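Local atomic coordinates of serine-rich secreted cell wall anchored (LPXTG-motif ) protein (Lactobacillus reuteri ATCC 53608, PDB entry 5NXK), a protein that probably serves as a cell-wall-anchored adhesin with a beta-solenoid fold, helping this gut bacterium attach to its host. Residues F233-N236 / E237-V241. Sequence-based numbering, arbitrary orientation.
Sequences FIVN and ENAAV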
loop_
_atom_site.group_PDB
_atom_site.type_symbol
_atom_site.label_atom_id
_atom_site.label_comp_id
_atom_site.label_asym_id
_atom_site.label_seq_id
_atom_site.Cartn_x
_atom_site.Cartn_y
_atom_site.Cartn_z
ATOM N N PHE A 233 -5.034 8.261 -10.905
ATOM C CA PHE A 233 -5.939 7.206 -10.457
ATOM C C PHE A 233 -6.584 6.655 -11.714
ATOM O O PHE A 233 -7.337 7.370 -12.393
ATOM C CB PHE A 233 -6.997 7.725 -9.480
ATOM C CG PHE A 233 -7.952 6.657 -8.979
ATOM C CD1 PHE A 233 -7.475 5.422 -8.561
ATOM C CD2 PHE A 233 -9.318 6.912 -8.883
ATOM C CE1 PHE A 233 -8.339 4.443 -8.080
ATOM C CE2 PHE A 233 -10.194 5.943 -8.405
ATOM C CZ PHE A 233 -9.711 4.711 -7.997
ATOM N N ILE A 234 -6.234 5.421 -12.059
ATOM C CA ILE A 234 -6.640 4.841 -13.328
ATOM C C ILE A 234 -7.489 3.604 -13.078
ATOM O O ILE A 234 -7.035 2.659 -12.459
ATOM C CB ILE A 234 -5.433 4.454 -14.199
ATOM C CG1 ILE A 234 -4.549 5.672 -14.452
ATOM C CG2 ILE A 234 -5.905 3.877 -15.530
ATOM C CD1 ILE A 234 -3.234 5.324 -15.103
ATOM N N VAL A 235 -8.725 3.630 -13.550
ATOM C CA VAL A 235 -9.631 2.503 -13.433
ATOM C C VAL A 235 -9.877 1.945 -14.837
ATOM O O VAL A 235 -10.477 2.608 -15.677
ATOM C CB VAL A 235 -10.941 2.925 -12.774
ATOM C CG1 VAL A 235 -11.930 1.755 -12.749
ATOM C CG2 VAL A 235 -10.654 3.468 -11.375
ATOM N N ASN A 236 -9.396 0.734 -15.093
ATOM C CA ASN A 236 -9.424 0.173 -16.439
ATOM C C ASN A 236 -10.766 -0.469 -16.816
ATOM O O ASN A 236 -11.703 -0.499 -16.009
ATOM C CB ASN A 236 -8.267 -0.837 -16.602
ATOM C CG ASN A 236 -6.919 -0.146 -16.745
ATOM O OD1 ASN A 236 -6.569 0.280 -17.837
ATOM N ND2 ASN A 236 -6.163 -0.035 -15.656
ATOM N N GLU A 237 -10.861 -0.956 -18.052
ATOM C CA GLU A 237 -12.121 -1.497 -18.564
ATOM C C GLU A 237 -12.721 -2.566 -17.673
ATOM O O GLU A 237 -12.014 -3.447 -17.180
ATOM C CB GLU A 237 -11.973 -2.076 -19.971
ATOM C CG GLU A 237 -11.595 -1.067 -21.026
ATOM C CD GLU A 237 -11.668 -1.652 -22.423
ATOM O OE1 GLU A 237 -11.807 -2.892 -22.543
ATOM O OE2 GLU A 237 -11.565 -0.872 -23.397
ATOM N N ASN A 238 -14.028 -2.443 -17.454
ATOM C CA ASN A 238 -14.821 -3.399 -16.682
ATOM C C ASN A 238 -14.404 -3.562 -15.228
ATOM O O ASN A 238 -14.879 -4.463 -14.546
ATOM C CB ASN A 238 -14.820 -4.763 -17.377
ATOM C CG ASN A 238 -15.275 -4.671 -18.831
ATOM O OD1 ASN A 238 -16.224 -3.955 -19.148
ATOM N ND2 ASN A 238 -14.592 -5.381 -19.717
ATOM N N ALA A 239 -13.545 -2.682 -14.732
ATOM C CA ALA A 239 -13.221 -2.730 -13.311
ATOM C C ALA A 239 -14.409 -2.237 -12.475
ATOM O O ALA A 239 -15.244 -1.469 -12.957
ATOM C CB ALA A 239 -11.974 -1.920 -13.011
ATOM N N ALA A 240 -14.494 -2.732 -11.243
ATOM C CA ALA A 240 -15.509 -2.341 -10.274
ATOM C C ALA A 240 -14.832 -1.705 -9.067
ATOM O O ALA A 240 -13.987 -2.320 -8.419
ATOM C CB ALA A 240 -16.345 -3.550 -9.843
ATOM N N VAL A 241 -15.186 -0.465 -8.774
ATOM C CA VAL A 241 -14.595 0.262 -7.665
ATOM C C VAL A 241 -15.682 0.754 -6.726
ATOM O O VAL A 241 -16.653 1.375 -7.167
ATOM C CB VAL A 241 -13.758 1.456 -8.164
ATOM C CG1 VAL A 241 -13.332 2.361 -6.994
ATOM C CG2 VAL A 241 -12.540 0.973 -8.955
HETATM O O HOH W 1 -8.667 0.112 -19.868
#
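V235 meets A239 and V241 across a corner of the parallel beta-solenoid, probably right-handed as in pectate lyases, where strand 230-235 of one sheet gives way to strand 240-244 of the next. From CB, the V235 side chain forks inside the coil. CG1, anti to the backbone N (chi1 176°), reaches A239 CB at 3.7 Å. The same methyl lies 3.9 Å from V241 CG2. V235 CG2 also touches V241 CG2 and lies over one face of the F233 ring, offset toward its rim. V241 CG1 instead approaches that ring at its edge, near the plane, 4.4 Å from F233 CZ. The neighbouring coil continues this core, with V273 packing on both V235 and V241.

The corner is a type II beta turn from N236 to A239. The positive phi (61°) of N238, at the third position, is characteristic of this turn type. A239 N donates to N236 O at 3.1 Å, with an N-H...O angle of 159°. On the N236 side chain, ND2 is hydrogen-bonded to V205 O of the adjacent coil, tying the corner to its neighbour. N236 OD1 accepts a bond from a water at 2.9 Å, and that water in turn accepts from E237 N at 3.0 Å.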